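Local coordinates for putative succinylglutamate desuccinylase / aspartoacylase (Shewanella amazonensis, PDB 3FMC), which probably acts as a zinc-dependent hydrolase of the succinylglutamate desuccinylase/aspartoacylase type, cleaving ester bonds, at residues K281-F286 and M362-L368. Sequence-based numbering, arbitrary orientation.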
loop_
_atom_site.group_PDB
_atom_site.type_symbol
_atom_site.label_atom_id
_atom_site.label_comp_id
_atom_site.label_asym_id
_atom_site.label_seq_id
_atom_site.Cartn_x
_atom_site.Cartn_y
_atom_site.Cartn_z
ATOM N N LYS C 281 -15.453 37.867 -6.706
ATOM C CA LYS C 281 -16.044 37.391 -7.974
ATOM C C LYS C 281 -16.273 35.900 -7.790
ATOM O O LYS C 281 -15.459 35.226 -7.146
ATOM C CB LYS C 281 -15.115 37.608 -9.167
ATOM C CG LYS C 281 -14.947 39.050 -9.594
ATOM C CD LYS C 281 -16.079 39.510 -10.486
ATOM C CE LYS C 281 -15.688 40.792 -11.199
ATOM N NZ LYS C 281 -15.077 41.772 -10.244
ATOM N N ARG C 282 -17.406 35.440 -8.299
ATOM C CA ARG C 282 -17.805 34.049 -8.175
ATOM C C ARG C 282 -18.132 33.513 -9.522
ATOM O O ARG C 282 -19.030 34.025 -10.230
ATOM C CB ARG C 282 -18.991 33.906 -7.225
ATOM C CG ARG C 282 -18.591 34.143 -5.770
ATOM C CD ARG C 282 -19.841 34.102 -4.853
ATOM N NE ARG C 282 -19.460 34.222 -3.450
ATOM C CZ ARG C 282 -19.386 35.386 -2.788
ATOM N NH1 ARG C 282 -19.673 36.519 -3.402
ATOM N NH2 ARG C 282 -18.996 35.419 -1.522
ATOM N N TYR C 283 -17.453 32.412 -9.868
ATOM C CA TYR C 283 -17.628 31.818 -11.175
ATOM C C TYR C 283 -18.179 30.418 -11.083
ATOM O O TYR C 283 -18.073 29.775 -10.042
ATOM C CB TYR C 283 -16.291 31.762 -11.911
ATOM C CG TYR C 283 -15.698 33.132 -12.111
ATOM C CD1 TYR C 283 -16.063 33.928 -13.198
ATOM C CD2 TYR C 283 -14.812 33.627 -11.210
ATOM C CE1 TYR C 283 -15.521 35.200 -13.354
ATOM C CE2 TYR C 283 -14.271 34.872 -11.364
ATOM C CZ TYR C 283 -14.622 35.640 -12.434
ATOM O OH TYR C 283 -14.074 36.905 -12.485
ATOM N N GLY C 284 -18.765 29.948 -12.181
ATOM C CA GLY C 284 -19.309 28.596 -12.239
ATOM C C GLY C 284 -19.170 27.967 -13.600
ATOM O O GLY C 284 -18.698 28.603 -14.552
ATOM N N CYS C 285 -19.461 26.673 -13.647
ATOM C CA CYS C 285 -19.574 25.951 -14.901
ATOM C C CYS C 285 -20.461 24.754 -14.628
ATOM O O CYS C 285 -20.598 24.332 -13.467
ATOM C CB CYS C 285 -18.231 25.607 -15.529
ATOM S SG CYS C 285 -17.478 24.071 -15.072
ATOM N N PHE C 286 -21.139 24.260 -15.654
ATOM C CA PHE C 286 -21.938 23.081 -15.510
ATOM C C PHE C 286 -20.966 21.890 -15.461
ATOM O O PHE C 286 -19.937 21.891 -16.139
ATOM C CB PHE C 286 -22.945 22.942 -16.640
ATOM C CG PHE C 286 -24.034 23.951 -16.540
ATOM C CD1 PHE C 286 -25.095 23.728 -15.708
ATOM C CD2 PHE C 286 -23.943 25.165 -17.192
ATOM C CE1 PHE C 286 -26.090 24.666 -15.566
ATOM C CE2 PHE C 286 -24.947 26.098 -17.053
ATOM C CZ PHE C 286 -26.020 25.835 -16.233
HETATM N N MSE C 362 -12.007 23.482 -15.087
HETATM C CA MSE C 362 -13.334 23.957 -15.472
HETATM C C MSE C 362 -13.186 24.704 -16.786
HETATM O O MSE C 362 -12.272 25.531 -16.933
HETATM C CB MSE C 362 -13.913 24.933 -14.426
HETATM C CG MSE C 362 -14.144 24.268 -13.135
HETATM SE SE MSE C 362 -15.071 25.483 -11.888
HETATM C CE MSE C 362 -15.076 24.353 -10.313
ATOM N N THR C 363 -14.021 24.354 -17.742
ATOM C CA THR C 363 -14.057 25.002 -19.025
ATOM C C THR C 363 -15.462 25.638 -19.180
ATOM O O THR C 363 -16.424 25.324 -18.426
ATOM C CB THR C 363 -13.807 24.004 -20.184
ATOM O OG1 THR C 363 -14.901 23.081 -20.279
ATOM C CG2 THR C 363 -12.480 23.269 -19.963
ATOM N N LYS C 364 -15.579 26.532 -20.167
ATOM C CA LYS C 364 -16.879 27.210 -20.444
ATOM C C LYS C 364 -17.404 27.856 -19.135
ATOM O O LYS C 364 -18.592 27.795 -18.788
ATOM C CB LYS C 364 -17.862 26.251 -21.075
ATOM C CG LYS C 364 -17.319 25.697 -22.432
ATOM C CD LYS C 364 -18.184 24.551 -22.899
ATOM C CE LYS C 364 -17.863 24.106 -24.330
ATOM N NZ LYS C 364 -16.416 24.190 -24.557
ATOM N N VAL C 365 -16.487 28.530 -18.475
ATOM C CA VAL C 365 -16.740 29.181 -17.198
ATOM C C VAL C 365 -17.445 30.518 -17.379
ATOM O O VAL C 365 -17.172 31.257 -18.333
ATOM C CB VAL C 365 -15.413 29.361 -16.441
ATOM C CG1 VAL C 365 -15.609 30.205 -15.185
ATOM C CG2 VAL C 365 -14.790 27.960 -16.112
ATOM N N PHE C 366 -18.364 30.833 -16.472
ATOM C CA PHE C 366 -19.030 32.118 -16.517
ATOM C C PHE C 366 -19.199 32.679 -15.136
ATOM O O PHE C 366 -19.147 31.951 -14.147
ATOM C CB PHE C 366 -20.374 31.953 -17.178
ATOM C CG PHE C 366 -21.228 30.956 -16.532
ATOM C CD1 PHE C 366 -22.177 31.338 -15.570
ATOM C CD2 PHE C 366 -21.182 29.607 -16.928
ATOM C CE1 PHE C 366 -23.028 30.368 -15.002
ATOM C CE2 PHE C 366 -22.030 28.632 -16.336
ATOM C CZ PHE C 366 -22.952 29.036 -15.380
ATOM N N GLU C 367 -19.375 33.992 -15.048
ATOM C CA GLU C 367 -19.584 34.622 -13.747
ATOM C C GLU C 367 -21.004 34.292 -13.263
ATOM O O GLU C 367 -21.987 34.331 -14.026
ATOM C CB GLU C 367 -19.326 36.132 -13.800
ATOM C CG GLU C 367 -19.545 36.795 -12.465
ATOM C CD GLU C 367 -19.021 38.221 -12.436
ATOM O OE1 GLU C 367 -18.752 38.782 -13.530
ATOM O OE2 GLU C 367 -18.843 38.747 -11.322
ATOM N N LEU C 368 -21.114 33.895 -12.006
ATOM C CA LEU C 368 -22.428 33.513 -11.482
ATOM C C LEU C 368 -23.195 34.779 -11.151
ATOM O O LEU C 368 -22.591 35.756 -10.742
ATOM C CB LEU C 368 -22.314 32.621 -10.238
ATOM C CG LEU C 368 -21.816 31.178 -10.472
ATOM C CD1 LEU C 368 -21.675 30.526 -9.106
ATOM C CD2 LEU C 368 -22.705 30.367 -11.405
ATOM O OXT LEU C 368 -24.408 34.815 -11.270
HETATM O O HOH W 1 -19.899 37.006 -9.273
HETATM O O HOH W 2 -20.437 25.774 -18.153
#
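G284 and F366 exchange two backbone hydrogen bonds as an antiparallel pair, G284 N to F366 O at 2.8 Å and F366 N to G284 O at 3.0 Å. A third, nearly straight at 170°, runs from L368 N to R282 O (2.7 Å), so the C-terminal residues 366-368 dock on strand 283-286. The other edge of that strand pairs with strand 198-202. Two waters extend the pairing: one accepts from R282 N and lies close enough to E367 OE2 to donate to it, the other links F286 N to K364 O.

Apolar contacts divide between the two faces. On that of F366 and L368, the F366 ring folds over its partner strand, CG lying between the backbone N and carbonyl carbon (chi1 56°), and one face covers G284 O. F366 CZ meets F286 CE2 at 3.9 Å, the ring planes 35° apart. L368 sets CG 3.7 Å from G284 N and CD2 over G284 CA; a CB on G284 would collide with that methyl. Shortening L368 to an alanine removes CG and both methyls and is likely to leave a gap above G284 and end the contact with T199. On the face of Y283, V365 CG1 packs against Y283 CB at 3.7 Å, while the tyrosine ring runs obliquely past E367 CA and CB. C285 SG rests on M362 CB, also at 3.7 Å.

Across the two segments charge plays a lesser part: the K281 and E367 side chains cross obliquely, E367 OE2 meeting K281 CD, with K281 NZ 4.9 Å from that oxygen and not in contact. The terminal carboxylate of L368 instead forms a salt bridge with R188. Backbone bonds, apolar cover and this salt bridge thus pin the chain terminus to the edge of strand 283-286.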